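Local coordinates for protein probable Thioesterase (Bartonella henselae, PDB 3HM0) that probably hydrolyses the thioester bond of acyl-CoA-type substrates, as a hot-dog-fold member of the thioesterase superfamily, at residues H37-R42 and R67-R72; V45-F50 and H56-E61; E86-F91 and K153-P158; E128-H133 and L138-V143. All blocks are in the same frame, centred on the assembly; numbering follows the deposited sequence.

Overall arrangement
The four contacts sample a hot-dog fold, in which a five-stranded antiparallel sheet curls round helix 58-72. Interaction 4, partly buried, is the backbone-bonded core of the sheet, with apolar side chains turned to the helix. Interaction 1 is a surface contact in which strand 37-42, outermost within this chain, meets the end of the same helix through rings and aliphatic carbons; it touches interaction 4 through Arg67 and Gln129. Interaction 2 lies about 17 Å from interaction 1, centre to centre, and joins the other end of that helix to a loop by ion pairing at a subunit interface. Interaction 3, about 31 Å from interaction 2 between centres, is a peripheral salt bridge with a little apolar packing.

Interaction 1 of 4, residues H37-R42 and R67-R72; sequences HDFQAR and RSEFLR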
# COMPACT_ATOMS: atom_id res chain seq x y z
N HIS A 37 6.41 1.79 24.92
CA HIS A 37 7.48 1.25 24.10
C HIS A 37 7.75 2.19 22.94
O HIS A 37 6.81 2.71 22.34
CB HIS A 37 7.11 -0.13 23.57
CG HIS A 37 7.07 -1.18 24.64
ND1 HIS A 37 7.46 -2.48 24.40
CD2 HIS A 37 6.70 -1.12 25.94
CE1 HIS A 37 7.32 -3.19 25.51
NE2 HIS A 37 6.87 -2.38 26.46
N ASP A 38 9.03 2.41 22.65
CA ASP A 38 9.47 3.32 21.61
C ASP A 38 10.00 2.57 20.39
O ASP A 38 10.82 1.64 20.52
CB ASP A 38 10.56 4.28 22.13
CG ASP A 38 9.99 5.46 22.91
OD1 ASP A 38 8.86 5.38 23.42
OD2 ASP A 38 10.70 6.49 23.02
N PHE A 39 9.52 2.98 19.22
CA PHE A 39 10.02 2.49 17.94
C PHE A 39 10.13 3.58 16.87
O PHE A 39 9.22 4.40 16.69
CB PHE A 39 9.15 1.34 17.45
CG PHE A 39 9.80 0.54 16.37
CD1 PHE A 39 10.90 -0.28 16.65
CD2 PHE A 39 9.35 0.63 15.05
CE1 PHE A 39 11.53 -1.00 15.64
CE2 PHE A 39 9.97 -0.10 14.02
CZ PHE A 39 11.06 -0.92 14.32
N GLN A 40 11.24 3.59 16.15
CA GLN A 40 11.47 4.60 15.13
C GLN A 40 11.29 4.06 13.70
O GLN A 40 11.60 2.90 13.41
CB GLN A 40 12.86 5.21 15.28
CG GLN A 40 13.13 5.83 16.66
CD GLN A 40 14.14 6.97 16.61
OE1 GLN A 40 15.18 6.88 15.95
NE2 GLN A 40 13.83 8.05 17.30
N ALA A 41 10.78 4.91 12.82
CA ALA A 41 10.76 4.62 11.40
C ALA A 41 10.95 5.91 10.63
O ALA A 41 10.55 6.99 11.09
CB ALA A 41 9.45 3.93 10.98
N ARG A 42 11.60 5.79 9.49
CA ARG A 42 11.86 6.88 8.57
C ARG A 42 10.70 7.00 7.55
O ARG A 42 10.03 6.02 7.23
CB ARG A 42 13.19 6.61 7.85
CG ARG A 42 13.70 7.74 6.95
CD ARG A 42 14.25 8.88 7.78
NE ARG A 42 15.48 8.49 8.46
CZ ARG A 42 16.30 9.34 9.07
NH1 ARG A 42 16.04 10.64 9.09
NH2 ARG A 42 17.41 8.88 9.64
N ARG A 67 2.75 -1.79 17.24
CA ARG A 67 2.07 -2.90 17.87
C ARG A 67 2.84 -4.19 17.67
O ARG A 67 3.06 -4.90 18.63
CB ARG A 67 0.64 -3.07 17.35
CG ARG A 67 -0.20 -1.80 17.50
CD ARG A 67 -1.69 -2.06 17.42
NE ARG A 67 -2.08 -2.59 16.12
CZ ARG A 67 -2.36 -1.84 15.06
NH1 ARG A 67 -2.31 -0.52 15.15
NH2 ARG A 67 -2.70 -2.41 13.90
N SER A 68 3.23 -4.50 16.44
CA SER A 68 4.01 -5.72 16.16
C SER A 68 5.32 -5.78 16.95
O SER A 68 5.75 -6.86 17.35
CB SER A 68 4.34 -5.83 14.67
OG SER A 68 3.22 -6.15 13.91
N GLU A 69 5.96 -4.63 17.15
CA GLU A 69 7.24 -4.57 17.83
C GLU A 69 7.04 -4.72 19.33
O GLU A 69 7.93 -5.21 20.04
CB GLU A 69 8.01 -3.28 17.52
CG GLU A 69 8.50 -3.13 16.07
CD GLU A 69 9.52 -4.18 15.64
OE1 GLU A 69 10.04 -4.91 16.50
OE2 GLU A 69 9.81 -4.28 14.43
N PHE A 70 5.87 -4.29 19.80
CA PHE A 70 5.45 -4.51 21.17
C PHE A 70 5.31 -6.02 21.37
O PHE A 70 5.92 -6.59 22.27
CB PHE A 70 4.11 -3.80 21.41
CG PHE A 70 3.64 -3.82 22.83
CD1 PHE A 70 3.85 -2.71 23.65
CD2 PHE A 70 2.95 -4.91 23.34
CE1 PHE A 70 3.40 -2.70 24.97
CE2 PHE A 70 2.51 -4.91 24.66
CZ PHE A 70 2.73 -3.80 25.48
N LEU A 71 4.55 -6.66 20.48
CA LEU A 71 4.27 -8.08 20.58
C LEU A 71 5.54 -8.92 20.56
O LEU A 71 5.66 -9.87 21.30
CB LEU A 71 3.29 -8.51 19.48
CG LEU A 71 1.89 -7.86 19.53
CD1 LEU A 71 1.11 -8.03 18.20
CD2 LEU A 71 1.06 -8.31 20.75
N ARG A 72 6.49 -8.54 19.72
CA ARG A 72 7.75 -9.27 19.63
C ARG A 72 8.63 -8.99 20.86
O ARG A 72 9.41 -9.87 21.28
CB ARG A 72 8.44 -8.92 18.29
CG ARG A 72 9.97 -9.01 18.23
CD ARG A 72 10.53 -8.97 16.78
NE ARG A 72 9.99 -7.89 15.96
CZ ARG A 72 9.24 -8.07 14.87
NH1 ARG A 72 8.77 -7.02 14.20
NH2 ARG A 72 8.96 -9.29 14.44
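Glu69 lays its aliphatic carbon squarely on the ring of Phe39: CG stands 3.6 Å from the ring centroid and almost on the ring normal, a CH-pi contact over the middle of the face. A bend at chi2 brings the carboxylate over the same ring, nearly parallel to it, with planes 19° apart and OE2 3.6 Å from Phe39 CZ. A glutamate suits this place because its methylene group can pack on an aromatic face while its charged end stays in touch with polar partners. Arg72, about one helical turn further on, takes both oxygens side-on: NE bonds to OE1 at 3.0 Å and NH1 to OE2 at 2.9 Å, each arriving from above the carboxylate plane. Tyr44 of a second subunit also bonds to Glu69 OE2.

These residues lie where helix 58-72 of the hot-dog fold ends beside strand 37-42, an edge strand of the sheet within this chain. At the strand's start, His37 and Phe70 form the second half of the contact. Phe70 places CD1 over the centre of the imidazole, 3.7 Å from His37 ND1, while the ring planes are inclined at 37°, an oblique pairing that is neither a flat stack nor a T-shape. Phe70 gets there because its CG is anti to the backbone N (chi1 -173°), carrying the ring off the helix toward the strand. The imidazole is suited to this partly exposed position: its face accepts the phenyl group while ND1 hydrogen-bonds to Asp73, just beyond the helical segment.

Interaction 2 of 4, residues V45-F50 and H56-E61; sequences VADTDF and HARYLE
Asp47 OD1 is gripped by two nitrogens of Arg58: NE at 3.0 Å and NH2 at 2.8 Å, both reaching it from the same face of the carboxylate. This side-on salt bridge ties the short 3-10 turn 45-47 to the first part of helix 58-72, the central helix of the hot-dog fold. Both N-H bonds are bent, since two donors converge on one oxygen; it lies near the guanidinium plane, although the two flat groups are turned 62° apart. Arginine suits the task because a chain bent at chi2 and chi3 can fold its planar, multiply donating end back over the turn. One face of the guanidinium receives the carbonyl Ala46 O, 3.6 Å above its plane; the opposite face receives Glu61 OE1, also 3.6 Å from it, in a long ion pair without a directed N-H. Arg58 NH2 also pairs with Glu61 of a second subunit, and Glu61 OE2 with Arg58 NH1 of that subunit, so the network extends across the interface. Asp47 OD2 bonds to Tyr44 N, which helps fix the carboxylate's rotation. A water accepts from His56 N at 3.1 Å, lies 2.7 Å from His56 ND1 and bonds weakly to Asp49 OD2.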
# COMPACT_ATOMS: atom_id res chain seq x y z
N VAL A 45 9.57 7.98 0.11
CA VAL A 45 8.66 8.48 -0.92
C VAL A 45 7.31 7.74 -0.91
O VAL A 45 6.24 8.34 -1.08
CB VAL A 45 9.31 8.52 -2.33
CG1 VAL A 45 8.29 8.95 -3.41
CG2 VAL A 45 10.53 9.47 -2.35
N ALA A 46 7.38 6.43 -0.69
CA ALA A 46 6.22 5.55 -0.64
C ALA A 46 5.17 6.04 0.36
O ALA A 46 3.97 5.84 0.17
CB ALA A 46 6.66 4.16 -0.29
N ASP A 47 5.61 6.70 1.42
CA ASP A 47 4.70 7.05 2.51
C ASP A 47 3.89 8.33 2.21
O ASP A 47 2.91 8.61 2.91
CB ASP A 47 5.50 7.18 3.81
CG ASP A 47 6.08 5.87 4.24
OD1 ASP A 47 5.28 4.92 4.44
OD2 ASP A 47 7.33 5.77 4.34
N THR A 48 4.29 9.05 1.16
CA THR A 48 3.82 10.40 0.91
C THR A 48 2.71 10.45 -0.11
O THR A 48 2.49 9.46 -0.86
CB THR A 48 4.95 11.34 0.44
OG1 THR A 48 5.28 11.04 -0.92
CG2 THR A 48 6.18 11.21 1.31
N ASP A 49 1.98 11.57 -0.14
CA ASP A 49 1.00 11.82 -1.19
C ASP A 49 1.24 13.11 -1.95
O ASP A 49 2.19 13.85 -1.67
CB ASP A 49 -0.44 11.71 -0.69
CG ASP A 49 -0.86 12.85 0.25
OD1 ASP A 49 -0.26 13.95 0.25
OD2 ASP A 49 -1.84 12.62 0.99
N PHE A 50 0.37 13.39 -2.91
CA PHE A 50 0.53 14.60 -3.70
C PHE A 50 0.45 15.92 -2.91
O PHE A 50 0.88 16.95 -3.41
CB PHE A 50 -0.34 14.60 -4.97
CG PHE A 50 -1.77 15.01 -4.77
CD1 PHE A 50 -2.45 15.65 -5.81
CD2 PHE A 50 -2.47 14.74 -3.57
CE1 PHE A 50 -3.79 16.03 -5.68
CE2 PHE A 50 -3.82 15.12 -3.41
CZ PHE A 50 -4.48 15.76 -4.47
N HIS A 56 -2.56 9.70 4.69
CA HIS A 56 -3.21 9.49 6.01
C HIS A 56 -3.25 8.01 6.40
O HIS A 56 -3.03 7.68 7.56
CB HIS A 56 -4.59 10.17 6.11
CG HIS A 56 -5.69 9.44 5.40
ND1 HIS A 56 -5.85 9.47 4.03
CD2 HIS A 56 -6.69 8.64 5.87
CE1 HIS A 56 -6.88 8.72 3.68
NE2 HIS A 56 -7.41 8.20 4.78
N ALA A 57 -3.49 7.13 5.43
CA ALA A 57 -3.53 5.68 5.72
C ALA A 57 -2.17 5.07 6.04
O ALA A 57 -2.12 4.03 6.66
CB ALA A 57 -4.21 4.90 4.57
N ARG A 58 -1.06 5.71 5.64
CA ARG A 58 0.25 5.16 5.96
C ARG A 58 0.57 5.25 7.46
O ARG A 58 1.29 4.40 7.99
CB ARG A 58 1.39 5.73 5.09
CG ARG A 58 1.15 5.69 3.58
CD ARG A 58 1.40 4.32 2.95
NE ARG A 58 2.80 3.95 3.14
CZ ARG A 58 3.46 3.02 2.45
NH1 ARG A 58 2.88 2.33 1.49
NH2 ARG A 58 4.74 2.81 2.73
N TYR A 59 0.01 6.26 8.14
CA TYR A 59 0.15 6.34 9.61
C TYR A 59 -0.35 5.07 10.27
O TYR A 59 0.21 4.66 11.28
CB TYR A 59 -0.57 7.55 10.23
CG TYR A 59 0.00 8.89 9.84
CD1 TYR A 59 1.25 9.29 10.30
CD2 TYR A 59 -0.72 9.77 9.03
CE1 TYR A 59 1.78 10.52 9.95
CE2 TYR A 59 -0.19 11.04 8.67
CZ TYR A 59 1.06 11.39 9.15
OH TYR A 59 1.62 12.62 8.82
N LEU A 60 -1.38 4.44 9.72
CA LEU A 60 -1.85 3.15 10.25
C LEU A 60 -0.83 2.01 10.04
O LEU A 60 -0.81 1.07 10.82
CB LEU A 60 -3.20 2.74 9.67
CG LEU A 60 -4.52 3.35 10.16
CD1 LEU A 60 -4.71 4.81 9.68
CD2 LEU A 60 -5.66 2.47 9.65
N GLU A 61 -0.00 2.10 9.00
CA GLU A 61 1.09 1.13 8.82
C GLU A 61 2.12 1.32 9.90
O GLU A 61 2.59 0.33 10.47
CB GLU A 61 1.71 1.20 7.42
CG GLU A 61 0.78 0.58 6.38
CD GLU A 61 1.42 0.45 5.03
OE1 GLU A 61 2.65 0.54 4.96
OE2 GLU A 61 0.67 0.25 4.06
O HOH W 1 -4.44 11.60 3.05

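Interaction 3 of 4, residues E86-F91 and K153-P158; sequences EGEKLF and KPRRLP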
# COMPACT_ATOMS: atom_id res chain seq x y z
N GLU A 86 -0.52 -23.13 18.89
CA GLU A 86 -1.45 -23.02 20.00
C GLU A 86 -2.62 -24.00 19.87
O GLU A 86 -3.47 -24.10 20.75
CB GLU A 86 -1.97 -21.58 20.10
CG GLU A 86 -0.92 -20.48 20.22
CD GLU A 86 -0.11 -20.55 21.51
OE1 GLU A 86 -0.67 -20.90 22.57
OE2 GLU A 86 1.10 -20.23 21.47
N GLY A 87 -2.67 -24.75 18.78
CA GLY A 87 -3.78 -25.68 18.55
C GLY A 87 -4.55 -25.36 17.29
O GLY A 87 -4.96 -26.26 16.55
N GLU A 88 -4.74 -24.06 17.04
CA GLU A 88 -5.26 -23.54 15.77
C GLU A 88 -4.49 -22.27 15.39
O GLU A 88 -3.80 -21.68 16.23
CB GLU A 88 -6.77 -23.27 15.84
CG GLU A 88 -7.27 -22.83 17.21
CD GLU A 88 -8.70 -22.27 17.19
OE1 GLU A 88 -9.47 -22.54 16.23
OE2 GLU A 88 -9.05 -21.57 18.17
N LYS A 89 -4.62 -21.85 14.14
CA LYS A 89 -3.98 -20.62 13.69
C LYS A 89 -4.76 -19.43 14.21
O LYS A 89 -5.99 -19.46 14.28
CB LYS A 89 -3.90 -20.59 12.17
CG LYS A 89 -3.28 -21.82 11.57
CD LYS A 89 -3.06 -21.65 10.09
CE LYS A 89 -2.16 -22.73 9.54
NZ LYS A 89 -2.48 -22.93 8.10
N LEU A 90 -4.04 -18.38 14.59
CA LEU A 90 -4.64 -17.26 15.31
C LEU A 90 -4.10 -15.95 14.78
O LEU A 90 -2.91 -15.86 14.48
CB LEU A 90 -4.39 -17.37 16.82
CG LEU A 90 -5.10 -18.54 17.53
CD1 LEU A 90 -4.57 -18.76 18.95
CD2 LEU A 90 -6.63 -18.38 17.51
N PHE A 91 -4.96 -14.95 14.66
CA PHE A 91 -4.57 -13.67 14.10
C PHE A 91 -5.16 -12.56 14.92
O PHE A 91 -6.29 -12.65 15.37
CB PHE A 91 -5.06 -13.50 12.65
CG PHE A 91 -4.64 -14.60 11.70
CD1 PHE A 91 -3.45 -14.51 10.98
CD2 PHE A 91 -5.44 -15.71 11.51
CE1 PHE A 91 -3.05 -15.51 10.09
CE2 PHE A 91 -5.07 -16.73 10.63
CZ PHE A 91 -3.87 -16.63 9.91
N LYS A 153 -13.74 -16.80 13.89
CA LYS A 153 -14.36 -16.91 15.21
C LYS A 153 -13.40 -16.37 16.29
O LYS A 153 -12.21 -16.68 16.24
CB LYS A 153 -14.76 -18.36 15.51
N PRO A 154 -13.91 -15.57 17.24
CA PRO A 154 -13.11 -15.02 18.34
C PRO A 154 -12.59 -16.08 19.31
O PRO A 154 -13.23 -17.12 19.48
CB PRO A 154 -14.10 -14.10 19.08
CG PRO A 154 -15.43 -14.58 18.68
CD PRO A 154 -15.29 -15.06 17.28
N ARG A 155 -11.44 -15.78 19.92
CA ARG A 155 -10.76 -16.69 20.84
C ARG A 155 -10.17 -15.90 21.99
O ARG A 155 -9.87 -14.72 21.83
CB ARG A 155 -9.64 -17.47 20.12
CG ARG A 155 -10.12 -18.49 19.09
CD ARG A 155 -10.98 -19.54 19.75
NE ARG A 155 -11.22 -20.69 18.88
CZ ARG A 155 -12.39 -21.01 18.33
NH1 ARG A 155 -13.47 -20.26 18.55
NH2 ARG A 155 -12.48 -22.09 17.57
N ARG A 156 -10.02 -16.53 23.15
CA ARG A 156 -9.50 -15.85 24.32
C ARG A 156 -8.00 -15.55 24.18
O ARG A 156 -7.26 -16.30 23.55
CB ARG A 156 -9.78 -16.64 25.60
N LEU A 157 -7.56 -14.43 24.76
CA LEU A 157 -6.14 -14.09 24.81
C LEU A 157 -5.36 -15.11 25.67
O LEU A 157 -5.85 -15.53 26.73
CB LEU A 157 -5.92 -12.66 25.34
CG LEU A 157 -6.57 -11.48 24.58
CD1 LEU A 157 -6.26 -10.18 25.28
CD2 LEU A 157 -6.12 -11.42 23.11
N PRO A 158 -4.16 -15.52 25.21
CA PRO A 158 -3.30 -16.44 25.96
C PRO A 158 -2.47 -15.80 27.09
O PRO A 158 -2.14 -14.61 27.01
CB PRO A 158 -2.36 -16.98 24.89
CG PRO A 158 -2.28 -15.87 23.88
CD PRO A 158 -3.67 -15.32 23.83
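Glu88 and Arg155 form a salt bridge side-on, with the carboxylate OE2 set at the edge of the guanidinium and the two flat groups 25° from coplanar. Arg155 NE is modelled only 2.4 Å from Glu88 OE2, a length too short to take literally, so the pairing is sounder than its exact distance. The second bond, from Arg155 NH2 to Glu88 OE1, is weak at 3.3 Å. In the hot-dog fold this links the approach to strand 90-101 with the loop that follows strand 136-149, its neighbour in the sheet. Asn149, from the end of that strand, also donates to Glu88 OE1, giving this oxygen a second partner.

Arg155 is further steadied from its own loop, since NH1 bonds to Pro154 O at 3.3 Å, coming from above the carbonyl plane. Glu88 reaches across with its CG between the backbone N and the carbonyl carbon, displaced from the staggered position (chi1 33°), and the rest of the chain extended.

Beneath the ion pair the contact becomes apolar. Leu90, buried and resting also on Leu147 of strand 136-149, suits this inner position, while the long aliphatic stem of Arg155 crosses it at about a right angle, with Leu90 CD2 3.8 Å from Arg155 CG.

Interaction 4 of 4, residues E128-H133 and L138-V143; sequences EQYILH and LVTAKV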
# COMPACT_ATOMS: atom_id res chain seq x y z
N GLU A 128 -3.02 2.50 23.23
CA GLU A 128 -2.90 3.93 23.00
C GLU A 128 -1.59 4.14 22.27
O GLU A 128 -0.52 3.87 22.82
CB GLU A 128 -2.86 4.72 24.31
CG GLU A 128 -4.21 5.01 24.94
CD GLU A 128 -4.10 5.62 26.36
OE1 GLU A 128 -2.99 6.12 26.74
OE2 GLU A 128 -5.12 5.60 27.09
N GLN A 129 -1.67 4.65 21.04
CA GLN A 129 -0.47 4.85 20.23
C GLN A 129 -0.28 6.30 19.87
O GLN A 129 -1.27 7.00 19.68
CB GLN A 129 -0.50 3.97 18.98
CG GLN A 129 -0.64 2.50 19.29
CD GLN A 129 -0.30 1.64 18.11
OE1 GLN A 129 -1.20 1.22 17.36
NE2 GLN A 129 1.00 1.37 17.91
N TYR A 130 0.97 6.73 19.78
CA TYR A 130 1.32 8.10 19.42
C TYR A 130 2.44 8.15 18.37
O TYR A 130 3.34 7.30 18.34
CB TYR A 130 1.74 8.90 20.68
CG TYR A 130 0.67 8.98 21.76
CD1 TYR A 130 -0.33 9.95 21.71
CD2 TYR A 130 0.64 8.07 22.81
CE1 TYR A 130 -1.32 10.01 22.68
CE2 TYR A 130 -0.35 8.12 23.79
CZ TYR A 130 -1.33 9.10 23.72
OH TYR A 130 -2.32 9.15 24.70
N ILE A 131 2.37 9.15 17.49
CA ILE A 131 3.43 9.37 16.53
C ILE A 131 3.98 10.78 16.65
O ILE A 131 3.26 11.75 16.43
CB ILE A 131 3.02 9.02 15.07
CG1 ILE A 131 2.74 7.51 14.95
CG2 ILE A 131 4.11 9.45 14.08
CD1 ILE A 131 2.16 7.07 13.66
N LEU A 132 5.26 10.88 17.00
CA LEU A 132 5.92 12.17 17.11
C LEU A 132 7.08 12.28 16.13
O LEU A 132 7.68 11.26 15.74
CB LEU A 132 6.49 12.40 18.52
CG LEU A 132 5.52 12.30 19.68
CD1 LEU A 132 5.40 10.87 20.12
CD2 LEU A 132 5.98 13.20 20.84
N HIS A 133 7.36 13.51 15.74
CA HIS A 133 8.62 13.84 15.14
C HIS A 133 9.40 14.72 16.13
O HIS A 133 9.08 15.90 16.30
CB HIS A 133 8.42 14.54 13.81
CG HIS A 133 9.70 14.99 13.20
ND1 HIS A 133 9.91 16.28 12.77
CD2 HIS A 133 10.87 14.33 12.99
CE1 HIS A 133 11.14 16.39 12.30
NE2 HIS A 133 11.74 15.22 12.42
N LEU A 138 2.25 14.37 16.21
CA LEU A 138 1.65 14.43 14.87
C LEU A 138 0.28 13.74 14.80
O LEU A 138 -0.71 14.35 14.37
CB LEU A 138 2.60 13.87 13.80
CG LEU A 138 4.06 14.35 13.84
CD1 LEU A 138 4.99 13.42 13.07
CD2 LEU A 138 4.23 15.78 13.38
N VAL A 139 0.23 12.50 15.26
CA VAL A 139 -0.95 11.68 15.11
C VAL A 139 -1.10 10.88 16.40
O VAL A 139 -0.10 10.51 17.00
CB VAL A 139 -0.80 10.70 13.90
CG1 VAL A 139 -2.04 9.82 13.75
CG2 VAL A 139 -0.54 11.44 12.60
N THR A 140 -2.33 10.63 16.83
CA THR A 140 -2.57 9.84 18.06
C THR A 140 -3.68 8.85 17.79
O THR A 140 -4.55 9.13 16.97
CB THR A 140 -3.08 10.71 19.23
OG1 THR A 140 -4.39 11.18 18.91
CG2 THR A 140 -2.17 11.89 19.53
N ALA A 141 -3.69 7.71 18.48
CA ALA A 141 -4.72 6.71 18.19
C ALA A 141 -5.10 5.80 19.37
O ALA A 141 -4.26 5.45 20.21
CB ALA A 141 -4.32 5.87 16.97
N LYS A 142 -6.39 5.44 19.41
CA LYS A 142 -6.90 4.45 20.33
C LYS A 142 -7.35 3.27 19.50
O LYS A 142 -8.12 3.41 18.56
CB LYS A 142 -8.06 4.98 21.18
CG LYS A 142 -7.66 5.70 22.48
CD LYS A 142 -7.36 7.20 22.26
CE LYS A 142 -6.31 7.75 23.26
NZ LYS A 142 -5.43 8.85 22.66
N VAL A 143 -6.84 2.09 19.85
CA VAL A 143 -7.06 0.93 19.02
C VAL A 143 -7.61 -0.18 19.88
O VAL A 143 -7.12 -0.42 20.99
CB VAL A 143 -5.75 0.46 18.37
CG1 VAL A 143 -6.05 -0.37 17.19
CG2 VAL A 143 -4.89 1.65 17.94
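Two consecutive residues, Leu138 and Val139, face Ile131 in a classic beta bulge. Ile131 O accepts from both: Leu138 N bonds at 2.8 Å, nearly along the C=O axis, while Val139 N is weak at 3.3 Å. Beyond the bulge the strands run regularly antiparallel. Ile131 N gives to Val139 O, and Gln129 with Ala141 form a hydrogen-bonded pair in which Gln129 N meets Ala141 O almost straight, at 172°.

Side chains alternate. On the face of Ile131, Val139 and Ala141 the residues are buried and small or branched, fitting against Phe63 of helix 58-72; Ile131 CG2 lies 4.2 Å from Leu138 CD1. Gln129 shares this buried face, where its amide is held by Thr115, Phe63 O and Arg67. The other face carries Glu128, Tyr130, Thr140 and Lys142. There Thr140 CG2 meets the edge of the Tyr130 ring, 3.4 Å from CD1; with OG1 between backbone N and carbonyl carbon (chi1 67°), CG2 is left beside the N, against the ring. Glu128 CG touches Lys142 CE. A largely apolar face toward the helix and a more polar one opposite mark this hairpin as part of the hot-dog fold's curved sheet, wrapped round its central helix.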